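Local coordinates for multifunctional non-homologous end joining DNA repair protein LigD (Mycobacterium tuberculosis, PDB 2IRU) that probably repairs DNA double-strand breaks together with Ku by non-homologous end joining, this chain being its polymerase domain, at residues A[10-15]-A[31-36]; A[19-24]-A[107-112]; A[44-49]-A[242-247]; A[73-78]-A[102-107]; A[79-84]-A[90-95]. All blocks are in the same frame, centred on the assembly; numbering follows the deposited sequence.

Interaction 1 of 5, residues A[10-15]-A[31-36]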
# COMPACT_ATOMS: atom_id res chain seq x y z
N GLN A 10 -7.71 -23.01 8.39
CA GLN A 10 -6.68 -21.98 8.59
C GLN A 10 -6.56 -21.67 10.07
O GLN A 10 -7.54 -21.27 10.70
CB GLN A 10 -7.10 -20.71 7.87
CG GLN A 10 -7.38 -20.97 6.36
CD GLN A 10 -7.52 -19.68 5.54
OE1 GLN A 10 -7.59 -18.58 6.07
NE2 GLN A 10 -7.57 -19.84 4.20
N ARG A 11 -5.36 -21.83 10.61
CA ARG A 11 -5.11 -21.58 12.03
C ARG A 11 -3.73 -20.91 12.19
O ARG A 11 -2.76 -21.31 11.57
CB ARG A 11 -5.10 -22.89 12.83
CG ARG A 11 -6.35 -23.78 12.75
CD ARG A 11 -6.15 -25.04 13.59
NE ARG A 11 -6.86 -24.93 14.88
CZ ARG A 11 -6.26 -24.91 16.06
NH1 ARG A 11 -4.95 -25.01 16.13
NH2 ARG A 11 -6.96 -24.78 17.18
N VAL A 12 -3.66 -19.89 13.05
CA VAL A 12 -2.38 -19.26 13.37
C VAL A 12 -2.27 -19.16 14.87
O VAL A 12 -3.23 -18.77 15.54
CB VAL A 12 -2.28 -17.85 12.75
CG1 VAL A 12 -1.04 -17.05 13.27
CG2 VAL A 12 -2.24 -17.99 11.26
N THR A 13 -1.10 -19.54 15.37
CA THR A 13 -0.81 -19.46 16.80
C THR A 13 0.14 -18.25 17.04
O THR A 13 1.27 -18.19 16.52
CB THR A 13 -0.15 -20.76 17.35
OG1 THR A 13 -1.01 -21.91 17.12
CG2 THR A 13 0.10 -20.59 18.87
N LEU A 14 -0.34 -17.27 17.79
CA LEU A 14 0.51 -16.14 18.13
C LEU A 14 1.51 -16.61 19.21
O LEU A 14 1.14 -17.16 20.25
CB LEU A 14 -0.32 -14.96 18.70
CG LEU A 14 0.45 -13.70 19.07
CD1 LEU A 14 1.12 -13.07 17.83
CD2 LEU A 14 -0.49 -12.68 19.80
N THR A 15 2.79 -16.39 18.92
CA THR A 15 3.84 -16.61 19.90
C THR A 15 4.47 -15.30 20.35
O THR A 15 4.38 -14.30 19.64
CB THR A 15 4.99 -17.52 19.37
OG1 THR A 15 5.67 -16.83 18.32
CG2 THR A 15 4.41 -18.88 18.88
N ASP A 31 -0.68 -6.45 20.35
CA ASP A 31 -1.30 -5.24 19.77
C ASP A 31 -1.46 -5.38 18.26
O ASP A 31 -2.50 -5.01 17.69
CB ASP A 31 -0.43 -4.01 20.05
CG ASP A 31 -0.47 -3.58 21.52
OD1 ASP A 31 -1.52 -3.73 22.19
OD2 ASP A 31 0.56 -3.04 21.97
N ILE A 32 -0.40 -5.84 17.62
CA ILE A 32 -0.38 -5.98 16.16
C ILE A 32 -1.37 -7.05 15.66
O ILE A 32 -2.09 -6.86 14.65
CB ILE A 32 1.09 -6.16 15.69
CG1 ILE A 32 1.95 -4.93 16.12
CG2 ILE A 32 1.22 -6.47 14.23
CD1 ILE A 32 1.46 -3.60 15.68
N PHE A 33 -1.40 -8.17 16.39
CA PHE A 33 -2.34 -9.27 16.10
C PHE A 33 -3.77 -8.74 16.13
O PHE A 33 -4.59 -8.97 15.22
CB PHE A 33 -2.11 -10.38 17.15
CG PHE A 33 -2.68 -11.75 16.78
CD1 PHE A 33 -2.08 -12.56 15.81
CD2 PHE A 33 -3.75 -12.27 17.52
CE1 PHE A 33 -2.58 -13.86 15.56
CE2 PHE A 33 -4.24 -13.56 17.26
CZ PHE A 33 -3.64 -14.34 16.29
N ASP A 34 -4.09 -7.98 17.18
CA ASP A 34 -5.44 -7.46 17.31
C ASP A 34 -5.69 -6.41 16.24
O ASP A 34 -6.77 -6.31 15.71
CB ASP A 34 -5.67 -6.89 18.72
CG ASP A 34 -5.98 -8.00 19.76
OD1 ASP A 34 -6.19 -9.18 19.38
OD2 ASP A 34 -6.05 -7.66 20.97
N TYR A 35 -4.67 -5.62 15.92
CA TYR A 35 -4.87 -4.61 14.88
C TYR A 35 -5.22 -5.22 13.53
O TYR A 35 -6.21 -4.80 12.88
CB TYR A 35 -3.64 -3.71 14.75
CG TYR A 35 -3.77 -2.83 13.54
CD1 TYR A 35 -4.57 -1.66 13.56
CD2 TYR A 35 -3.08 -3.14 12.36
CE1 TYR A 35 -4.66 -0.81 12.41
CE2 TYR A 35 -3.19 -2.32 11.19
CZ TYR A 35 -3.98 -1.17 11.22
OH TYR A 35 -4.15 -0.37 10.11
N TYR A 36 -4.44 -6.22 13.11
CA TYR A 36 -4.68 -6.79 11.78
C TYR A 36 -6.04 -7.56 11.79
O TYR A 36 -6.78 -7.59 10.79
CB TYR A 36 -3.49 -7.64 11.35
CG TYR A 36 -2.43 -6.81 10.66
CD1 TYR A 36 -2.78 -6.03 9.53
CD2 TYR A 36 -1.11 -6.82 11.07
CE1 TYR A 36 -1.84 -5.26 8.85
CE2 TYR A 36 -0.13 -6.05 10.39
CZ TYR A 36 -0.52 -5.28 9.27
OH TYR A 36 0.40 -4.48 8.59
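L14 lies across one face of the F33 ring, and this leucine-on-aromatic packing is the centre of the contact between the extended segment 10-15 and helical segment 31-36. The CH-pi part comes from L14 CB, which stands 4.0 Å from the centroid of the F33 ring and 11° off its normal, so a methylene hydrogen can point into the pi cloud. Beyond CB the leucine runs back over the same ring toward the helix, its CD2 reaching 3.8 Å from F33 CG and its CD1 an equal 3.8 Å from F33 CD1. The leucine points toward the helix and the phenyl away from it, so they lie alongside, head to tail. F33 can do this because its CG is anti to the backbone N (chi1 -163°), which throws the ring outward from the helix.

The remaining apolar contact is lighter and comes from another side. V12 CG1 meets the rim of the ring near its plane, 4.2 Å from F33 CE1. Alternate residues of the extended chain therefore serve the face and the edge of one phenyl group.

Beside this patch Q107 of helix 99-107 packs on V12 and L14, and its OE1 accepts a hydrogen bond from T15 N. Just beyond, T15 O hydrogen-bonds K29 NZ. Between the two segments the chemistry is wholly apolar, which implies that hydrocarbon packing on one aromatic face and its rim joins them.

Interaction 2 of 5, residues A[19-24]-A[107-112]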
# COMPACT_ATOMS: atom_id res chain seq x y z
N LYS A 19 5.99 -9.66 23.25
CA LYS A 19 7.19 -9.05 22.61
C LYS A 19 6.92 -7.61 22.13
O LYS A 19 5.99 -7.37 21.40
CB LYS A 19 7.74 -9.93 21.48
CG LYS A 19 9.16 -9.48 21.03
CD LYS A 19 9.71 -10.17 19.72
CE LYS A 19 10.18 -11.56 19.94
NZ LYS A 19 11.40 -11.61 20.79
N VAL A 20 7.75 -6.65 22.60
CA VAL A 20 7.60 -5.28 22.08
C VAL A 20 8.26 -5.16 20.71
O VAL A 20 9.47 -5.45 20.55
CB VAL A 20 8.19 -4.23 23.06
CG1 VAL A 20 8.21 -2.88 22.41
CG2 VAL A 20 7.33 -4.17 24.36
N LEU A 21 7.45 -4.72 19.74
CA LEU A 21 7.99 -4.49 18.39
C LEU A 21 8.27 -3.00 18.07
O LEU A 21 9.01 -2.71 17.13
CB LEU A 21 7.07 -5.10 17.35
CG LEU A 21 6.82 -6.62 17.43
CD1 LEU A 21 5.90 -7.03 16.30
CD2 LEU A 21 8.09 -7.39 17.30
N TYR A 22 7.69 -2.10 18.86
CA TYR A 22 7.96 -0.66 18.75
C TYR A 22 8.42 -0.11 20.13
O TYR A 22 7.58 0.28 20.95
CB TYR A 22 6.67 0.07 18.35
CG TYR A 22 6.19 -0.23 16.94
CD1 TYR A 22 6.51 0.63 15.89
CD2 TYR A 22 5.40 -1.38 16.69
CE1 TYR A 22 6.05 0.38 14.57
CE2 TYR A 22 4.90 -1.63 15.39
CZ TYR A 22 5.26 -0.77 14.35
OH TYR A 22 4.78 -1.04 13.09
N PRO A 23 9.74 -0.09 20.40
CA PRO A 23 10.20 0.31 21.74
C PRO A 23 9.75 1.72 22.17
O PRO A 23 9.56 1.97 23.37
CB PRO A 23 11.74 0.26 21.65
CG PRO A 23 12.04 -0.74 20.54
CD PRO A 23 10.85 -0.56 19.53
N ALA A 24 9.57 2.62 21.20
CA ALA A 24 9.22 4.03 21.54
C ALA A 24 7.85 4.13 22.21
O ALA A 24 7.59 5.05 23.01
CB ALA A 24 9.22 4.88 20.29
N GLN A 107 1.76 -12.65 13.08
CA GLN A 107 2.61 -13.61 13.75
C GLN A 107 4.07 -13.60 13.20
O GLN A 107 5.03 -13.82 13.95
CB GLN A 107 1.97 -15.01 13.68
CG GLN A 107 2.93 -16.16 14.00
CD GLN A 107 3.60 -16.08 15.37
OE1 GLN A 107 3.21 -15.29 16.25
NE2 GLN A 107 4.63 -16.90 15.56
N GLN A 108 4.20 -13.35 11.90
CA GLN A 108 5.47 -13.27 11.16
C GLN A 108 6.28 -12.00 11.54
O GLN A 108 7.45 -11.84 11.10
CB GLN A 108 5.17 -13.24 9.63
CG GLN A 108 4.77 -14.60 9.01
CD GLN A 108 6.00 -15.45 8.78
OE1 GLN A 108 6.30 -16.38 9.58
NE2 GLN A 108 6.78 -15.08 7.79
N ALA A 109 5.68 -11.08 12.31
CA ALA A 109 6.27 -9.72 12.51
C ALA A 109 6.46 -9.02 11.15
O ALA A 109 7.36 -8.17 10.96
CB ALA A 109 7.60 -9.80 13.30
N ALA A 110 5.61 -9.39 10.19
CA ALA A 110 5.58 -8.69 8.88
C ALA A 110 4.76 -7.41 9.11
O ALA A 110 3.53 -7.36 8.81
CB ALA A 110 4.97 -9.58 7.77
N LEU A 111 5.42 -6.40 9.69
CA LEU A 111 4.70 -5.14 10.00
C LEU A 111 4.13 -4.57 8.74
O LEU A 111 3.02 -4.01 8.75
CB LEU A 111 5.66 -4.12 10.67
CG LEU A 111 6.35 -4.66 11.93
CD1 LEU A 111 7.24 -3.54 12.53
CD2 LEU A 111 5.30 -5.23 12.96
N GLU A 112 4.87 -4.71 7.65
CA GLU A 112 4.46 -4.12 6.35
C GLU A 112 4.01 -5.17 5.34
O GLU A 112 4.67 -6.21 5.15
CB GLU A 112 5.59 -3.30 5.76
CG GLU A 112 5.90 -2.08 6.64
CD GLU A 112 6.85 -1.08 6.00
OE1 GLU A 112 7.43 -1.37 4.94
OE2 GLU A 112 7.08 -0.00 6.63
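With CG beside the backbone N in both residues, L21 (chi1 -60°) and L111 (chi1 -56°) extend toward each other, and their methyl branches meet between the two backbones. L21 CD1 comes 3.8 Å from L111 CD2, while the same L21 methyl lies more loosely, 4.4 Å, from the CB of A109. The other branch of L111 belongs to Y22, which arrives from the opposite direction: L111 CD1 is 3.6 Å from Y22 OH and 3.9 Å from Y22 CZ, at an oblique slant to the ring. One leucine fork thus straddles two neighbouring side chains, and the phenol hydroxyl packed against it donates its hydrogen bond to R247 O.

The backbone places these groups. A109, with positive phi, ends helix 99-107 in a Schellman motif, and A110 follows as the centre of an inverse gamma turn. L111 and E112 then form a classic beta bulge opposite K55, a residue that probably binds substrate.

All four touching residues are buried. Strand 20-22 is packed here on the link between helix 99-107 and strand 112-115, with K29 and I32 of helix 29-47 touching L21 and Y22, and W57 beside L111.

Interaction 3 of 5, residues A[44-49]-A[242-247]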
# COMPACT_ATOMS: atom_id res chain seq x y z
N LEU A 44 -8.82 -6.39 3.41
CA LEU A 44 -8.68 -7.53 2.50
C LEU A 44 -9.01 -7.21 1.03
O LEU A 44 -8.29 -7.66 0.11
CB LEU A 44 -9.44 -8.74 3.01
CG LEU A 44 -8.75 -9.40 4.19
CD1 LEU A 44 -9.76 -10.41 4.70
CD2 LEU A 44 -7.44 -10.06 3.82
N GLY A 45 -10.03 -6.36 0.81
CA GLY A 45 -10.52 -6.08 -0.55
C GLY A 45 -9.43 -5.42 -1.39
O GLY A 45 -9.42 -5.54 -2.62
N HIS A 46 -8.52 -4.72 -0.73
CA HIS A 46 -7.47 -3.96 -1.45
C HIS A 46 -6.15 -4.70 -1.67
O HIS A 46 -5.26 -4.19 -2.39
CB HIS A 46 -7.26 -2.59 -0.79
CG HIS A 46 -8.54 -1.95 -0.37
ND1 HIS A 46 -9.48 -1.51 -1.28
CD2 HIS A 46 -9.08 -1.76 0.85
CE1 HIS A 46 -10.53 -1.05 -0.62
NE2 HIS A 46 -10.31 -1.20 0.67
N ILE A 47 -6.05 -5.89 -1.05
CA ILE A 47 -4.93 -6.78 -1.25
C ILE A 47 -5.32 -8.13 -1.88
O ILE A 47 -4.46 -8.86 -2.34
CB ILE A 47 -4.08 -6.96 0.02
CG1 ILE A 47 -4.89 -7.65 1.12
CG2 ILE A 47 -3.68 -5.56 0.56
CD1 ILE A 47 -4.06 -7.89 2.46
N ALA A 48 -6.63 -8.41 -1.93
CA ALA A 48 -7.13 -9.63 -2.61
C ALA A 48 -6.56 -9.74 -4.02
O ALA A 48 -6.50 -8.76 -4.78
CB ALA A 48 -8.65 -9.60 -2.69
N GLY A 49 -6.18 -10.97 -4.39
CA GLY A 49 -5.72 -11.24 -5.75
C GLY A 49 -4.32 -10.72 -6.06
O GLY A 49 -3.84 -10.89 -7.18
N ALA A 242 0.53 -1.42 1.31
CA ALA A 242 -0.91 -1.62 1.19
C ALA A 242 -1.71 -0.71 2.11
O ALA A 242 -1.33 -0.49 3.25
CB ALA A 242 -1.25 -3.03 1.47
N PRO A 243 -2.87 -0.20 1.61
CA PRO A 243 -3.72 0.54 2.53
C PRO A 243 -3.98 -0.30 3.82
O PRO A 243 -4.19 -1.54 3.73
CB PRO A 243 -5.02 0.73 1.76
CG PRO A 243 -4.57 0.76 0.29
CD PRO A 243 -3.44 -0.27 0.25
N TYR A 244 -3.99 0.40 4.95
CA TYR A 244 -4.14 -0.21 6.30
C TYR A 244 -2.92 -0.97 6.84
O TYR A 244 -2.91 -1.35 8.01
CB TYR A 244 -5.37 -1.10 6.38
CG TYR A 244 -6.64 -0.35 6.08
CD1 TYR A 244 -7.23 0.46 7.08
CD2 TYR A 244 -7.29 -0.48 4.84
CE1 TYR A 244 -8.42 1.15 6.83
CE2 TYR A 244 -8.50 0.21 4.58
CZ TYR A 244 -9.04 1.02 5.59
OH TYR A 244 -10.20 1.71 5.40
N SER A 245 -1.89 -1.13 6.01
CA SER A 245 -0.64 -1.73 6.56
C SER A 245 -0.04 -0.82 7.62
O SER A 245 -0.02 0.43 7.47
CB SER A 245 0.41 -1.93 5.46
OG SER A 245 1.60 -2.57 5.99
N LEU A 246 0.52 -1.44 8.65
CA LEU A 246 1.39 -0.74 9.60
C LEU A 246 2.66 -0.37 8.83
O LEU A 246 2.96 -0.95 7.76
CB LEU A 246 1.78 -1.67 10.77
CG LEU A 246 0.67 -1.95 11.78
CD1 LEU A 246 1.02 -3.11 12.68
CD2 LEU A 246 0.45 -0.74 12.66
N ARG A 247 3.41 0.55 9.44
CA ARG A 247 4.74 0.91 8.97
C ARG A 247 5.77 0.54 10.02
O ARG A 247 5.56 0.71 11.24
CB ARG A 247 4.83 2.41 8.69
CG ARG A 247 3.81 2.95 7.66
CD ARG A 247 3.80 2.14 6.36
NE ARG A 247 5.11 1.98 5.76
CZ ARG A 247 5.58 2.73 4.77
NH1 ARG A 247 4.83 3.70 4.24
NH2 ARG A 247 6.78 2.48 4.27
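H46 makes the first touch along segment 44-49, resting on the turn at P243 and Y244. Its CB stands 4.4 Å from P243 CG, a loose touch, and its imidazole leans on the phenol: H46 CD2 approaches Y244 CE2 at 4.3 Å, near the plane of the tyrosine ring and at its edge. Both imidazole nitrogens are hydrogen-bonded to carboxylates, ND1 to D291 and NE2 to D285, a setting that would favour the protonated histidine. D285 also bonds the hydroxyl of Y244 and so ties the two rings from beyond the contact.

I47 makes the tighter meeting, its CG2 lying 3.6 Å from A242 CB. With CG1 between the backbone N and the carbonyl carbon (chi1 65°), the CG2 methyl is the branch turned to the alanine. Here the helix is running out, and L44 O takes the N-H groups of both I47 and A48.

The opposing residues A242 to S245 form a type II beta turn, closed by S245 N on A242 O at 2.9 Å, with Y244 at the positive-phi corner (phi 74°). Further on, R247, probably a substrate-binding residue, forms a salt bridge with E112.

In the fold, the C-terminal end of helix 29-47 meets the loop between strands 240-241 and 253-257, while V276 and I280 of helix 273-283 also touch the Y244 side chain.

Interaction 4 of 5, residues A[73-78]-A[102-107]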
# COMPACT_ATOMS: atom_id res chain seq x y z
N LEU A 73 8.50 -22.63 2.26
CA LEU A 73 7.76 -23.88 2.53
C LEU A 73 7.27 -23.99 3.99
O LEU A 73 6.28 -24.68 4.30
CB LEU A 73 8.59 -25.13 2.16
CG LEU A 73 7.87 -26.48 2.06
CD1 LEU A 73 6.87 -26.46 0.91
CD2 LEU A 73 8.89 -27.57 1.80
N SER A 74 7.98 -23.33 4.91
CA SER A 74 7.61 -23.35 6.32
C SER A 74 6.29 -22.59 6.62
O SER A 74 5.71 -22.73 7.72
CB SER A 74 8.76 -22.76 7.13
OG SER A 74 8.96 -21.41 6.78
N ALA A 75 5.84 -21.77 5.66
CA ALA A 75 4.57 -21.01 5.80
C ALA A 75 3.38 -22.00 5.75
O ALA A 75 3.50 -23.10 5.19
CB ALA A 75 4.46 -19.95 4.71
N PRO A 76 2.25 -21.62 6.33
CA PRO A 76 1.07 -22.53 6.33
C PRO A 76 0.66 -22.99 4.93
O PRO A 76 0.69 -22.19 4.00
CB PRO A 76 -0.03 -21.68 6.95
CG PRO A 76 0.72 -20.78 7.86
CD PRO A 76 1.99 -20.41 7.11
N PRO A 77 0.33 -24.28 4.79
CA PRO A 77 -0.01 -24.80 3.44
C PRO A 77 -1.31 -24.21 2.88
O PRO A 77 -1.56 -24.26 1.66
CB PRO A 77 -0.16 -26.31 3.65
CG PRO A 77 0.35 -26.57 5.02
CD PRO A 77 0.34 -25.34 5.81
N TRP A 78 -2.14 -23.68 3.77
CA TRP A 78 -3.47 -23.19 3.38
C TRP A 78 -3.45 -21.77 2.79
O TRP A 78 -4.47 -21.28 2.26
CB TRP A 78 -4.45 -23.29 4.56
CG TRP A 78 -3.90 -22.71 5.87
CD1 TRP A 78 -3.40 -23.42 6.94
CD2 TRP A 78 -3.80 -21.33 6.23
NE1 TRP A 78 -3.01 -22.56 7.95
CE2 TRP A 78 -3.24 -21.27 7.54
CE3 TRP A 78 -4.14 -20.12 5.59
CZ2 TRP A 78 -3.01 -20.07 8.22
CZ3 TRP A 78 -3.88 -18.90 6.27
CH2 TRP A 78 -3.31 -18.89 7.57
N LEU A 102 -4.02 -12.56 7.53
CA LEU A 102 -3.48 -11.37 8.20
C LEU A 102 -2.98 -11.71 9.62
O LEU A 102 -2.03 -11.10 10.10
CB LEU A 102 -4.50 -10.24 8.24
CG LEU A 102 -4.68 -9.54 6.90
CD1 LEU A 102 -5.92 -8.69 6.86
CD2 LEU A 102 -3.45 -8.71 6.51
N ALA A 103 -3.65 -12.66 10.28
CA ALA A 103 -3.10 -13.19 11.55
C ALA A 103 -1.67 -13.76 11.35
O ALA A 103 -0.78 -13.58 12.19
CB ALA A 103 -4.04 -14.20 12.16
N TRP A 104 -1.46 -14.48 10.23
CA TRP A 104 -0.12 -15.01 9.88
C TRP A 104 0.85 -13.84 9.64
O TRP A 104 1.97 -13.83 10.15
CB TRP A 104 -0.22 -15.89 8.61
CG TRP A 104 1.09 -16.37 8.14
CD1 TRP A 104 1.92 -17.28 8.77
CD2 TRP A 104 1.82 -15.88 7.01
NE1 TRP A 104 3.08 -17.43 8.04
CE2 TRP A 104 3.04 -16.59 6.95
CE3 TRP A 104 1.52 -14.95 5.99
CZ2 TRP A 104 3.99 -16.37 5.93
CZ3 TRP A 104 2.43 -14.72 4.99
CH2 TRP A 104 3.66 -15.45 4.94
N ILE A 105 0.40 -12.80 8.93
CA ILE A 105 1.22 -11.61 8.72
C ILE A 105 1.69 -11.04 10.10
O ILE A 105 2.87 -10.76 10.30
CB ILE A 105 0.42 -10.58 7.94
CG1 ILE A 105 0.37 -10.99 6.45
CG2 ILE A 105 0.99 -9.16 8.14
CD1 ILE A 105 1.73 -10.97 5.74
N ALA A 106 0.77 -10.94 11.04
CA ALA A 106 1.10 -10.41 12.37
C ALA A 106 2.05 -11.34 13.10
O ALA A 106 3.04 -10.89 13.66
CB ALA A 106 -0.17 -10.25 13.16
N GLN A 107 1.76 -12.65 13.08
CA GLN A 107 2.61 -13.61 13.75
C GLN A 107 4.07 -13.60 13.20
O GLN A 107 5.03 -13.82 13.95
CB GLN A 107 1.97 -15.01 13.68
CG GLN A 107 2.93 -16.16 14.00
CD GLN A 107 3.60 -16.08 15.37
OE1 GLN A 107 3.21 -15.29 16.25
NE2 GLN A 107 4.63 -16.90 15.56
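P76 brings CD and CG obliquely against the NE1-CD1 side of the W104 indole. Its CD is 3.3 Å from W104 NE1 and 3.5 Å from W104 CD1, and the neighbouring CG of P76 follows at 3.8 Å from the same CD1. The pair is thus a close packing of proline methylenes on an indole and not a formal stack. The indole reaches the loop because W104 CG is anti to the backbone N (chi1 176°), which carries the ring straight out from helix 99-107.

Farther along the same ring system the benzene part takes over. A75 CB touches W104 CZ2 at 3.8 Å, so two consecutive loop residues share the length of the indole, proline at its pyrrole side and alanine at its six-membered side.

W78 closes the group from nearer the helix. Its CH2 comes 4.4 Å from W104 CB, at the root of the indole, while its own face receives P76 CB, 3.2 Å above the ring plane and displaced toward the rim. The proline carbonyl oxygen, pointing to another partner, accepts a hydrogen bond from R81 NH2.

L71 and R54, the latter on strand 53-56, also pack on W104, and Q10 packs on W78. The W104 side chain lies about 12 Å from that of K55, which probably binds substrate. The motif is a proline wedged between two tryptophans, touching one with CB and the other with CG and CD, and it joins the loop between strands 66-68 and 80-84 to helix 99-107 of the primase-polymerase domain.

Interaction 5 of 5, residues A[79-84]-A[90-95]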
# COMPACT_ATOMS: atom_id res chain seq x y z
N LEU A 79 -2.30 -21.08 2.88
CA LEU A 79 -2.20 -19.76 2.23
C LEU A 79 -2.36 -19.90 0.72
O LEU A 79 -1.78 -20.80 0.10
CB LEU A 79 -0.84 -19.12 2.54
CG LEU A 79 -0.72 -18.52 3.93
CD1 LEU A 79 0.77 -18.27 4.22
CD2 LEU A 79 -1.49 -17.19 3.99
N SER A 80 -3.19 -19.04 0.13
CA SER A 80 -3.20 -18.92 -1.33
C SER A 80 -1.82 -18.43 -1.81
O SER A 80 -1.11 -17.72 -1.09
CB SER A 80 -4.29 -17.96 -1.76
OG SER A 80 -5.55 -18.50 -1.39
N ARG A 81 -1.45 -18.85 -3.03
CA ARG A 81 -0.19 -18.42 -3.61
C ARG A 81 -0.26 -18.48 -5.13
O ARG A 81 -1.06 -19.23 -5.72
CB ARG A 81 0.99 -19.25 -3.11
CG ARG A 81 0.90 -20.73 -3.54
CD ARG A 81 1.63 -21.59 -2.53
NE ARG A 81 0.92 -21.70 -1.25
CZ ARG A 81 1.48 -22.07 -0.10
NH1 ARG A 81 2.79 -22.36 -0.05
NH2 ARG A 81 0.76 -22.11 1.01
N ALA A 82 0.61 -17.70 -5.75
CA ALA A 82 0.69 -17.71 -7.19
C ALA A 82 2.05 -17.21 -7.66
O ALA A 82 2.75 -16.54 -6.91
CB ALA A 82 -0.44 -16.91 -7.81
N THR A 83 2.41 -17.54 -8.90
CA THR A 83 3.77 -17.38 -9.37
C THR A 83 3.89 -16.24 -10.40
O THR A 83 3.02 -16.10 -11.29
CB THR A 83 4.26 -18.72 -9.99
OG1 THR A 83 4.06 -19.77 -9.03
CG2 THR A 83 5.71 -18.66 -10.38
N VAL A 84 4.93 -15.43 -10.25
CA VAL A 84 5.28 -14.40 -11.25
C VAL A 84 6.62 -14.74 -11.89
O VAL A 84 7.59 -15.08 -11.19
CB VAL A 84 5.37 -13.00 -10.60
CG1 VAL A 84 5.37 -11.92 -11.69
CG2 VAL A 84 4.23 -12.80 -9.61
N THR A 90 11.79 -16.80 -11.25
CA THR A 90 10.36 -16.99 -11.00
C THR A 90 10.12 -16.89 -9.49
O THR A 90 10.95 -17.35 -8.69
CB THR A 90 9.87 -18.34 -11.57
OG1 THR A 90 9.75 -18.27 -13.01
CG2 THR A 90 8.56 -18.73 -11.00
N THR A 91 9.03 -16.27 -9.07
CA THR A 91 8.79 -16.08 -7.62
C THR A 91 7.37 -16.45 -7.30
O THR A 91 6.45 -16.02 -7.99
CB THR A 91 8.99 -14.61 -7.21
OG1 THR A 91 10.34 -14.22 -7.51
CG2 THR A 91 8.72 -14.42 -5.70
N THR A 92 7.17 -17.28 -6.29
CA THR A 92 5.83 -17.65 -5.89
C THR A 92 5.49 -16.89 -4.61
O THR A 92 6.17 -17.03 -3.61
CB THR A 92 5.72 -19.18 -5.64
OG1 THR A 92 6.02 -19.88 -6.86
CG2 THR A 92 4.33 -19.51 -5.14
N TYR A 93 4.48 -16.03 -4.67
CA TYR A 93 4.09 -15.18 -3.54
C TYR A 93 2.86 -15.68 -2.81
O TYR A 93 2.02 -16.30 -3.45
CB TYR A 93 3.69 -13.80 -4.06
CG TYR A 93 4.77 -12.93 -4.63
CD1 TYR A 93 5.31 -11.90 -3.84
CD2 TYR A 93 5.19 -13.08 -5.96
CE1 TYR A 93 6.26 -11.03 -4.38
CE2 TYR A 93 6.16 -12.23 -6.50
CZ TYR A 93 6.68 -11.21 -5.69
OH TYR A 93 7.62 -10.35 -6.22
N PRO A 94 2.68 -15.30 -1.51
CA PRO A 94 1.39 -15.56 -0.85
C PRO A 94 0.41 -14.52 -1.39
O PRO A 94 0.82 -13.45 -1.82
CB PRO A 94 1.66 -15.26 0.63
CG PRO A 94 2.86 -14.29 0.63
CD PRO A 94 3.62 -14.52 -0.67
N ILE A 95 -0.86 -14.86 -1.41
CA ILE A 95 -1.94 -13.89 -1.66
C ILE A 95 -2.72 -13.90 -0.34
O ILE A 95 -3.19 -14.94 0.08
CB ILE A 95 -2.84 -14.34 -2.83
CG1 ILE A 95 -2.05 -14.40 -4.15
CG2 ILE A 95 -4.13 -13.43 -2.91
CD1 ILE A 95 -2.76 -15.21 -5.20
O HOH W 1 -4.36 -16.98 1.51
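T91 O is approached by two groups of the facing strand: V84 N donates to it at 2.8 Å in a nearly straight bond (169°), and T83 CA adds a CA-H contact at 3.3 Å. V84 O answers by accepting T91 N, completing a hydrogen-bonded antiparallel pair, and A82 with Y93 repeats the scheme.

Between these two pairs lies a non-hydrogen-bonded one, where the side chains do the bonding instead. T83 OG1 and T92 OG1 are 2.9 Å apart in a hydrogen bond whose donor may be either; both hydroxyls stand beside their own backbone N. On the other face of the ribbon V84 CG2 packs on Y93 CE2 at 3.7 Å, and A82 CB meets I95 CD1 at 3.9 Å. F120 of strand 118-122 lies against A82, V84 and I95.

Toward the open end of the hairpin a water bridges S80 N and I95 O. R81 there folds back, its NE and NH2 both gripping L79 O side-on.

T90 and T91 belong to a stretch that probably contacts target DNA. The chemistry implies a ribbon with two unlike faces, one carrying a threonine pair and arginine, the other mainly apolar around A82, V84 and I95, though S80, T91 and Y93 share it.

Interactions 1, 2 and 4 cluster on one side of the polymerase domain's centre, with interactions 1 and 4 about 10 Å apart between centres. Interaction 3 lies nearest the middle, about 6 Å from the chain's centre, and shares helix 29-47 with interaction 1. Interactions 2 and 4 both contain Q107, at the end of helix 99-107. Along the sequence the hairpin of interaction 5 is nested inside interaction 4, which lies within the loops closed by interactions 2 and 3; interactions 1 and 2 interleave. Interactions 2 and 5 are the farthest apart, about 24 Å between centres. The five contacts join the N-terminal arm, helices 29-47 and 99-107, hairpin 80-95 and loop 242-247.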